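Local structure of uncharacterized protein (Bacteroides eggerthii, 4L3R) at residues I9-L17 with L47-N58; H91-A99 with I112-Y121. The protein is of unknown function but belongs to the DUF4847 family of the calycin clan, whose better-known members are antiparallel beta-barrels that often bind small hydrophobic molecules. All blocks are in the same frame, centred on the assembly; numbering follows the deposited sequence.

Interaction 1 (I9-L17 with L47-N58); sequences IFNDKTWKL and LKITENFTLNFN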
loop_
_atom_site.group_PDB
_atom_site.type_symbol
_atom_site.label_atom_id
_atom_site.label_comp_id
_atom_site.label_asym_id
_atom_site.label_seq_id
_atom_site.Cartn_x
_atom_site.Cartn_y
_atom_site.Cartn_z
ATOM N N ILE B 9 9.646 2.516 -0.129
ATOM C CA ILE B 9 9.589 3.174 1.179
ATOM C C ILE B 9 8.501 2.488 2.056
ATOM O O ILE B 9 8.655 2.432 3.276
ATOM C CB ILE B 9 9.345 4.708 1.002
ATOM C CG1 ILE B 9 10.501 5.366 0.203
ATOM C CG2 ILE B 9 9.189 5.408 2.336
ATOM C CD1 ILE B 9 10.166 6.741 -0.366
ATOM N N PHE B 10 7.433 1.951 1.426
ATOM C CA PHE B 10 6.332 1.231 2.094
ATOM C C PHE B 10 6.570 -0.288 2.220
ATOM O O PHE B 10 5.808 -0.961 2.922
ATOM C CB PHE B 10 5.029 1.402 1.283
ATOM C CG PHE B 10 4.389 2.762 1.350
ATOM C CD1 PHE B 10 4.882 3.817 0.598
ATOM C CD2 PHE B 10 3.233 2.967 2.094
ATOM C CE1 PHE B 10 4.284 5.071 0.654
ATOM C CE2 PHE B 10 2.624 4.220 2.131
ATOM C CZ PHE B 10 3.158 5.264 1.417
ATOM N N ASN B 11 7.562 -0.834 1.498
ATOM C CA ASN B 11 7.792 -2.276 1.399
ATOM C C ASN B 11 8.321 -2.937 2.694
ATOM O O ASN B 11 9.527 -3.135 2.848
ATOM C CB ASN B 11 8.747 -2.574 0.220
ATOM C CG ASN B 11 8.802 -4.017 -0.227
ATOM O OD1 ASN B 11 8.063 -4.888 0.252
ATOM N ND2 ASN B 11 9.646 -4.286 -1.211
ATOM N N ASP B 12 7.380 -3.359 3.570
ATOM C CA ASP B 12 7.619 -4.122 4.803
ATOM C C ASP B 12 8.897 -3.667 5.530
ATOM O O ASP B 12 9.884 -4.413 5.605
ATOM C CB ASP B 12 7.685 -5.630 4.445
ATOM C CG ASP B 12 7.732 -6.601 5.616
ATOM O OD1 ASP B 12 7.069 -6.327 6.646
ATOM O OD2 ASP B 12 8.397 -7.655 5.487
ATOM N N LYS B 13 8.882 -2.430 6.044
ATOM C CA LYS B 13 10.055 -1.896 6.729
ATOM C C LYS B 13 9.715 -0.768 7.681
ATOM O O LYS B 13 8.824 0.043 7.409
ATOM C CB LYS B 13 11.096 -1.399 5.708
ATOM C CG LYS B 13 10.573 -0.360 4.707
ATOM C CD LYS B 13 11.673 0.175 3.802
ATOM C CE LYS B 13 12.179 -0.849 2.812
ATOM N NZ LYS B 13 13.009 -0.218 1.761
ATOM N N THR B 14 10.472 -0.702 8.787
ATOM C CA THR B 14 10.371 0.347 9.787
ATOM C C THR B 14 11.625 1.194 9.654
ATOM O O THR B 14 12.738 0.665 9.728
ATOM C CB THR B 14 10.194 -0.272 11.170
ATOM O OG1 THR B 14 8.978 -1.024 11.163
ATOM C CG2 THR B 14 10.148 0.774 12.279
ATOM N N TRP B 15 11.447 2.499 9.429
ATOM C CA TRP B 15 12.553 3.447 9.308
ATOM C C TRP B 15 12.960 3.877 10.701
ATOM O O TRP B 15 12.114 4.345 11.457
ATOM C CB TRP B 15 12.134 4.648 8.459
ATOM C CG TRP B 15 11.940 4.286 7.027
ATOM C CD1 TRP B 15 10.761 3.986 6.411
ATOM C CD2 TRP B 15 12.972 4.024 6.073
ATOM N NE1 TRP B 15 10.990 3.639 5.103
ATOM C CE2 TRP B 15 12.343 3.643 4.870
ATOM C CE3 TRP B 15 14.370 4.115 6.105
ATOM C CZ2 TRP B 15 13.068 3.363 3.700
ATOM C CZ3 TRP B 15 15.085 3.821 4.961
ATOM C CH2 TRP B 15 14.438 3.458 3.769
ATOM N N LYS B 16 14.236 3.679 11.060
ATOM C CA LYS B 16 14.774 4.026 12.373
ATOM C C LYS B 16 15.620 5.284 12.245
ATOM O O LYS B 16 16.514 5.323 11.404
ATOM C CB LYS B 16 15.606 2.849 12.925
ATOM C CG LYS B 16 16.346 3.118 14.240
ATOM C CD LYS B 16 15.435 3.285 15.443
ATOM C CE LYS B 16 16.248 3.658 16.661
ATOM N NZ LYS B 16 15.568 3.277 17.925
ATOM N N LEU B 17 15.351 6.303 13.083
ATOM C CA LEU B 17 16.111 7.548 13.067
ATOM C C LEU B 17 17.589 7.306 13.357
ATOM O O LEU B 17 17.916 6.616 14.320
ATOM C CB LEU B 17 15.550 8.517 14.117
ATOM C CG LEU B 17 16.178 9.910 14.146
ATOM C CD1 LEU B 17 15.684 10.747 12.976
ATOM C CD2 LEU B 17 15.914 10.589 15.485
ATOM N N LEU B 47 17.193 6.763 22.349
ATOM C CA LEU B 47 17.368 6.414 20.937
ATOM C C LEU B 47 17.827 4.957 20.760
ATOM O O LEU B 47 17.536 4.378 19.718
ATOM C CB LEU B 47 18.372 7.371 20.268
ATOM C CG LEU B 47 18.573 7.242 18.754
ATOM C CD1 LEU B 47 17.276 7.498 18.001
ATOM C CD2 LEU B 47 19.649 8.197 18.274
ATOM N N LYS B 48 18.539 4.363 21.748
ATOM C CA LYS B 48 18.970 2.950 21.673
ATOM C C LYS B 48 17.773 1.977 21.747
ATOM O O LYS B 48 17.900 0.838 21.284
ATOM C CB LYS B 48 19.972 2.588 22.791
ATOM C CG LYS B 48 21.397 3.076 22.558
ATOM C CD LYS B 48 22.312 2.692 23.729
ATOM C CE LYS B 48 23.729 3.207 23.582
ATOM N NZ LYS B 48 23.881 4.606 24.067
ATOM N N ILE B 49 16.634 2.399 22.353
ATOM C CA ILE B 49 15.447 1.546 22.461
ATOM C C ILE B 49 14.898 1.335 21.049
ATOM O O ILE B 49 14.678 2.308 20.330
ATOM C CB ILE B 49 14.393 2.134 23.441
ATOM C CG1 ILE B 49 14.948 2.141 24.889
ATOM C CG2 ILE B 49 13.081 1.330 23.378
ATOM C CD1 ILE B 49 14.192 3.030 25.885
ATOM N N THR B 50 14.700 0.068 20.658
ATOM C CA THR B 50 14.268 -0.336 19.310
ATOM C C THR B 50 13.009 0.394 18.823
ATOM O O THR B 50 13.013 0.938 17.729
ATOM C CB THR B 50 14.029 -1.865 19.279
ATOM O OG1 THR B 50 15.239 -2.512 19.677
ATOM C CG2 THR B 50 13.605 -2.376 17.894
ATOM N N GLU B 51 11.945 0.378 19.625
ATOM C CA GLU B 51 10.654 0.968 19.264
ATOM C C GLU B 51 10.643 2.507 19.245
ATOM O O GLU B 51 9.699 3.061 18.695
ATOM C CB GLU B 51 9.521 0.450 20.190
ATOM C CG GLU B 51 9.657 0.788 21.674
ATOM C CD GLU B 51 10.237 -0.300 22.559
ATOM O OE1 GLU B 51 11.147 -1.025 22.095
ATOM O OE2 GLU B 51 9.835 -0.377 23.743
ATOM N N ASN B 52 11.647 3.200 19.822
ATOM C CA ASN B 52 11.675 4.675 19.841
ATOM C C ASN B 52 12.270 5.271 18.568
ATOM O O ASN B 52 13.182 4.696 17.970
ATOM C CB ASN B 52 12.452 5.192 21.050
ATOM C CG ASN B 52 11.810 4.858 22.373
ATOM O OD1 ASN B 52 10.687 4.379 22.432
ATOM N ND2 ASN B 52 12.500 5.123 23.477
ATOM N N PHE B 53 11.743 6.447 18.169
ATOM C CA PHE B 53 12.147 7.219 16.992
ATOM C C PHE B 53 12.040 6.385 15.708
ATOM O O PHE B 53 12.988 6.301 14.921
ATOM C CB PHE B 53 13.558 7.807 17.162
ATOM C CG PHE B 53 13.712 8.661 18.399
ATOM C CD1 PHE B 53 13.460 10.025 18.354
ATOM C CD2 PHE B 53 14.126 8.104 19.601
ATOM C CE1 PHE B 53 13.575 10.806 19.501
ATOM C CE2 PHE B 53 14.254 8.888 20.746
ATOM C CZ PHE B 53 13.993 10.238 20.685
ATOM N N THR B 54 10.859 5.782 15.501
ATOM C CA THR B 54 10.573 4.974 14.319
ATOM C C THR B 54 9.611 5.724 13.395
ATOM O O THR B 54 8.886 6.622 13.837
ATOM C CB THR B 54 10.011 3.617 14.708
ATOM O OG1 THR B 54 8.788 3.793 15.427
ATOM C CG2 THR B 54 10.991 2.787 15.510
ATOM N N LEU B 55 9.611 5.349 12.118
ATOM C CA LEU B 55 8.756 5.941 11.089
ATOM C C LEU B 55 8.282 4.822 10.166
ATOM O O LEU B 55 9.076 3.963 9.781
ATOM C CB LEU B 55 9.543 7.033 10.335
ATOM C CG LEU B 55 8.924 7.637 9.063
ATOM C CD1 LEU B 55 7.732 8.523 9.402
ATOM C CD2 LEU B 55 9.952 8.472 8.324
ATOM N N ASN B 56 6.981 4.785 9.873
ATOM C CA ASN B 56 6.395 3.745 9.036
ATOM C C ASN B 56 5.475 4.343 7.993
ATOM O O ASN B 56 4.595 5.137 8.326
ATOM C CB ASN B 56 5.592 2.762 9.900
ATOM C CG ASN B 56 6.437 1.811 10.693
ATOM O OD1 ASN B 56 6.722 2.049 11.865
ATOM N ND2 ASN B 56 6.830 0.694 10.095
ATOM N N PHE B 57 5.672 3.949 6.740
ATOM C CA PHE B 57 4.813 4.315 5.622
ATOM C C PHE B 57 3.912 3.121 5.412
ATOM O O PHE B 57 4.417 2.043 5.107
ATOM C CB PHE B 57 5.646 4.643 4.385
ATOM C CG PHE B 57 6.426 5.922 4.552
ATOM C CD1 PHE B 57 7.643 5.930 5.214
ATOM C CD2 PHE B 57 5.927 7.122 4.080
ATOM C CE1 PHE B 57 8.366 7.108 5.362
ATOM C CE2 PHE B 57 6.654 8.300 4.223
ATOM C CZ PHE B 57 7.872 8.287 4.858
ATOM N N ASN B 58 2.614 3.258 5.694
ATOM C CA ASN B 58 1.685 2.130 5.574
ATOM C C ASN B 58 0.483 2.457 4.732
ATOM O O ASN B 58 0.107 3.623 4.596
ATOM C CB ASN B 58 1.177 1.687 6.953
ATOM C CG ASN B 58 2.235 1.476 8.000
ATOM O OD1 ASN B 58 2.267 2.172 9.016
ATOM N ND2 ASN B 58 3.087 0.478 7.804
#
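Lys16 pairs with Thr54 across two antiparallel strands, and its side chain shows how one lysine can fasten strand to turn. From CB, CG stands anti to the backbone N (chi1 174°), and a bend at chi2 (69°) turns the rest of the chain toward 47-58. CD lies 3.7 Å from Asn52 O, while CE passes between that oxygen and Leu47 O. NZ then donates to Asn52 O at 2.8 Å and to Leu47 O at 2.9 Å, with a weak third bond to Thr50 O. A methionine here would probably leave the carbonyls of Leu47 and Asn52 without their shared donor, and the type I turn Ile49-Asn52 less firmly tied to the strand.

At the other end, Phe57 is the hub of an aromatic cluster. Ile9 CG2 sits over one face of its ring, 3.6 Å from the centroid, and Phe57 CB stands over the centre of the Phe10 ring. Trp15 NE1 holds Ile9 O in the indole plane at 3.2 Å, which ties the indole back to the backbone at Ile9. Asn56 ND2 donates to Thr14 OG1 at 3.0 Å, the oxygen lying close to the amide plane. Beyond the segments, Phe10 packs on Val66 of the second subunit. One end of the contact is thus mainly aromatic and apolar, while at the other a lysine cation is probably stabilised by carbonyl dipoles, including one at the end of helix 37-48.

Interaction 2 (H91-A99 with I112-Y121); sequences HTISISGKA and ISGLFNVFKY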
loop_
_atom_site.group_PDB
_atom_site.type_symbol
_atom_site.label_atom_id
_atom_site.label_comp_id
_atom_site.label_asym_id
_atom_site.label_seq_id
_atom_site.Cartn_x
_atom_site.Cartn_y
_atom_site.Cartn_z
ATOM N N HIS B 91 10.247 14.089 -6.095
ATOM C CA HIS B 91 10.822 13.733 -4.794
ATOM C C HIS B 91 10.347 14.701 -3.682
ATOM O O HIS B 91 11.122 15.063 -2.804
ATOM C CB HIS B 91 12.359 13.646 -4.863
ATOM C CG HIS B 91 12.834 12.381 -5.497
ATOM N ND1 HIS B 91 13.010 12.281 -6.864
ATOM C CD2 HIS B 91 13.125 11.188 -4.929
ATOM C CE1 HIS B 91 13.413 11.039 -7.086
ATOM N NE2 HIS B 91 13.493 10.343 -5.951
ATOM N N THR B 92 9.066 15.094 -3.726
ATOM C CA THR B 92 8.462 15.977 -2.738
ATOM C C THR B 92 7.699 15.116 -1.735
ATOM O O THR B 92 7.356 13.972 -2.041
ATOM C CB THR B 92 7.555 17.013 -3.409
ATOM O OG1 THR B 92 6.539 16.344 -4.147
ATOM C CG2 THR B 92 8.325 17.967 -4.320
ATOM N N ILE B 93 7.450 15.653 -0.548
ATOM C CA ILE B 93 6.714 14.943 0.495
ATOM C C ILE B 93 6.102 15.955 1.453
ATOM O O ILE B 93 6.716 16.976 1.739
ATOM C CB ILE B 93 7.593 13.902 1.251
ATOM C CG1 ILE B 93 6.740 13.096 2.261
ATOM C CG2 ILE B 93 8.786 14.581 1.949
ATOM C CD1 ILE B 93 7.403 11.933 2.848
ATOM N N SER B 94 4.900 15.664 1.946
ATOM C CA SER B 94 4.223 16.507 2.923
ATOM C C SER B 94 3.458 15.587 3.905
ATOM O O SER B 94 2.808 14.637 3.470
ATOM C CB SER B 94 3.320 17.520 2.215
ATOM O OG SER B 94 2.005 17.603 2.743
ATOM N N ILE B 95 3.613 15.829 5.217
ATOM C CA ILE B 95 2.961 15.065 6.284
ATOM C C ILE B 95 2.092 16.046 7.052
ATOM O O ILE B 95 2.614 17.037 7.548
ATOM C CB ILE B 95 4.011 14.367 7.204
ATOM C CG1 ILE B 95 4.870 13.358 6.393
ATOM C CG2 ILE B 95 3.316 13.677 8.420
ATOM C CD1 ILE B 95 6.157 12.842 7.114
ATOM N N SER B 96 0.783 15.787 7.147
ATOM C CA SER B 96 -0.159 16.677 7.825
ATOM C C SER B 96 -0.918 15.951 8.933
ATOM O O SER B 96 -1.324 14.804 8.757
ATOM C CB SER B 96 -1.161 17.240 6.819
ATOM O OG SER B 96 -0.495 17.918 5.768
ATOM N N GLY B 97 -1.154 16.661 10.030
ATOM C CA GLY B 97 -1.881 16.149 11.186
ATOM C C GLY B 97 -1.311 16.677 12.484
ATOM O O GLY B 97 -0.633 17.709 12.500
ATOM N N LYS B 98 -1.583 15.969 13.580
ATOM C CA LYS B 98 -1.081 16.346 14.903
ATOM C C LYS B 98 -0.684 15.104 15.681
ATOM O O LYS B 98 -1.281 14.039 15.506
ATOM C CB LYS B 98 -2.110 17.182 15.689
ATOM C CG LYS B 98 -3.525 16.627 15.684
ATOM C CD LYS B 98 -4.452 17.455 16.564
ATOM C CE LYS B 98 -5.892 17.026 16.413
ATOM N NZ LYS B 98 -6.793 17.785 17.316
ATOM N N ALA B 99 0.339 15.241 16.523
ATOM C CA ALA B 99 0.822 14.130 17.330
ATOM C C ALA B 99 -0.098 13.897 18.533
ATOM O O ALA B 99 -0.727 14.832 19.032
ATOM C CB ALA B 99 2.238 14.406 17.810
ATOM N N ILE B 112 9.277 15.023 16.296
ATOM C CA ILE B 112 7.839 15.189 16.036
ATOM C C ILE B 112 7.567 16.473 15.239
ATOM O O ILE B 112 6.823 16.416 14.260
ATOM C CB ILE B 112 7.020 15.148 17.362
ATOM C CG1 ILE B 112 7.086 13.740 18.015
ATOM C CG2 ILE B 112 5.557 15.582 17.153
ATOM C CD1 ILE B 112 6.284 12.610 17.317
ATOM N N SER B 113 8.151 17.617 15.645
ATOM C CA SER B 113 7.955 18.881 14.915
ATOM C C SER B 113 8.494 18.818 13.496
ATOM O O SER B 113 7.861 19.335 12.581
ATOM C CB SER B 113 8.627 20.052 15.637
ATOM O OG SER B 113 7.860 20.456 16.755
ATOM N N GLY B 114 9.677 18.236 13.341
ATOM C CA GLY B 114 10.340 18.120 12.054
ATOM C C GLY B 114 9.570 17.302 11.041
ATOM O O GLY B 114 9.570 17.643 9.857
ATOM N N LEU B 115 8.895 16.226 11.489
ATOM C CA LEU B 115 8.122 15.368 10.579
ATOM C C LEU B 115 6.957 16.113 9.941
ATOM O O LEU B 115 6.729 15.933 8.750
ATOM C CB LEU B 115 7.631 14.101 11.278
ATOM C CG LEU B 115 8.713 13.041 11.471
ATOM C CD1 LEU B 115 8.280 12.032 12.503
ATOM C CD2 LEU B 115 9.040 12.319 10.149
ATOM N N PHE B 116 6.276 17.001 10.679
ATOM C CA PHE B 116 5.166 17.762 10.095
ATOM C C PHE B 116 5.651 18.915 9.200
ATOM O O PHE B 116 4.824 19.503 8.504
ATOM C CB PHE B 116 4.238 18.301 11.194
ATOM C CG PHE B 116 3.466 17.209 11.901
ATOM C CD1 PHE B 116 2.530 16.440 11.215
ATOM C CD2 PHE B 116 3.627 16.992 13.267
ATOM C CE1 PHE B 116 1.821 15.433 11.866
ATOM C CE2 PHE B 116 2.902 15.993 13.922
ATOM C CZ PHE B 116 2.012 15.215 13.215
ATOM N N ASN B 117 6.968 19.244 9.216
ATOM C CA ASN B 117 7.552 20.296 8.396
ATOM C C ASN B 117 8.375 19.734 7.229
ATOM O O ASN B 117 9.090 20.511 6.591
ATOM C CB ASN B 117 8.439 21.221 9.264
ATOM C CG ASN B 117 7.669 22.051 10.259
ATOM O OD1 ASN B 117 6.587 22.562 9.967
ATOM N ND2 ASN B 117 8.240 22.276 11.434
ATOM N N VAL B 118 8.277 18.421 6.912
ATOM C CA VAL B 118 9.008 17.874 5.759
ATOM C C VAL B 118 8.453 18.484 4.466
ATOM O O VAL B 118 7.262 18.793 4.402
ATOM C CB VAL B 118 9.020 16.322 5.655
ATOM C CG1 VAL B 118 9.730 15.699 6.848
ATOM C CG2 VAL B 118 7.614 15.730 5.458
ATOM N N PHE B 119 9.320 18.702 3.468
ATOM C CA PHE B 119 8.904 19.238 2.164
ATOM C C PHE B 119 9.473 18.414 0.986
ATOM O O PHE B 119 8.836 18.390 -0.068
ATOM C CB PHE B 119 9.271 20.723 2.025
ATOM C CG PHE B 119 10.740 21.051 2.067
ATOM C CD1 PHE B 119 11.382 21.274 3.275
ATOM C CD2 PHE B 119 11.450 21.275 0.897
ATOM C CE1 PHE B 119 12.734 21.623 3.311
ATOM C CE2 PHE B 119 12.791 21.653 0.934
ATOM C CZ PHE B 119 13.427 21.809 2.141
ATOM N N LYS B 120 10.643 17.750 1.140
ATOM C CA LYS B 120 11.226 16.909 0.084
ATOM C C LYS B 120 12.051 15.785 0.711
ATOM O O LYS B 120 12.288 15.795 1.919
ATOM C CB LYS B 120 12.068 17.734 -0.922
ATOM C CG LYS B 120 13.370 18.326 -0.368
ATOM C CD LYS B 120 14.130 19.153 -1.412
ATOM C CE LYS B 120 15.498 19.579 -0.927
ATOM N NZ LYS B 120 16.243 20.366 -1.951
ATOM N N TYR B 121 12.456 14.802 -0.105
ATOM C CA TYR B 121 13.214 13.655 0.387
ATOM C C TYR B 121 14.107 13.037 -0.681
ATOM O O TYR B 121 14.040 13.382 -1.858
ATOM C CB TYR B 121 12.242 12.561 0.893
ATOM C CG TYR B 121 11.566 11.792 -0.223
ATOM C CD1 TYR B 121 10.474 12.323 -0.901
ATOM C CD2 TYR B 121 12.064 10.566 -0.653
ATOM C CE1 TYR B 121 9.884 11.647 -1.966
ATOM C CE2 TYR B 121 11.487 9.884 -1.723
ATOM C CZ TYR B 121 10.397 10.431 -2.379
ATOM O OH TYR B 121 9.801 9.793 -3.437
HETATM O O HOH W 1 5.009 18.374 5.771
HETATM O O HOH W 2 2.127 19.566 8.221
#
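Thr92 and Lys120 bring their CA atoms to 4.1 Å at a single backbone bridge, where strands 92-96 and 118-121 run antiparallel at 148°. These are the two outermost strands of the eight-stranded sheet, so their meeting closes it into a barrel, consistent with the calycin clan. The seam is short. Tyr121 N donates to His91 O at 3.0 Å, and Ile93 N to Phe119 O at 3.1 Å, the latter from well above the carbonyl plane (62° out of it).

Side chains extend the contact on both sides of this bridge. Tyr121 CG lies between its own backbone N and carbonyl carbon (chi1 76°), a torsion that lays the ring along 91-93: CE1 comes 3.4 Å from Thr92 O, which lies at the ring edge, while the His91 imidazole meets the phenol obliquely. Further along, Ile93 CG2 and Ile95 both touch Val118, with Ile95 CD1 3.6 Å from Val118 CG2; Leu130 of strand 127-134 and Met141 of strand 137-144 also touch the valine. Ile95 CB and CD1 also rest on Leu115 O, joining the strand to the last turn of helix 106-116.

Past Ile95 the chain leaves the seam and wraps the Phe116 ring. Ala99 CB touches Ile112 CG2 at 3.6 Å, and Gly97 adopts backbone angles at which a CB would be pressed against the preceding carbonyl oxygen. Its own O lies over one face of the Phe116 ring, 3.4 Å from CE1. Where direct backbone pairing has stopped, water takes over: water 1 accepts from Ile95 N and lies near the carbonyl oxygens of Phe116 and Val118, while water 2 donates to both Ile95 O and Phe116 O, each 2.7 Å away.

In the fold
The two contacts show how one antiparallel sheet is secured in its middle and at its two edge strands. Interaction 1 comes first along the chain and is complete before interaction 2 begins; their centres lie about 15 Å apart, on opposite sides of the chain's centre. Interaction 1 joins adjacent strands in the middle of the strand order, 15-22 and 54-61, whereas interaction 2 brings together the outermost strands, 92-96 and 118-123. They meet in a shared apolar interior: Ile9 CD1 packs on Tyr121 CE2 at 3.7 Å, Phe57 on Ile93, and Leu55 on Leu115. Helices 4-10 and 106-116 thereby each lend side chains to the interior of what is probably one barrel.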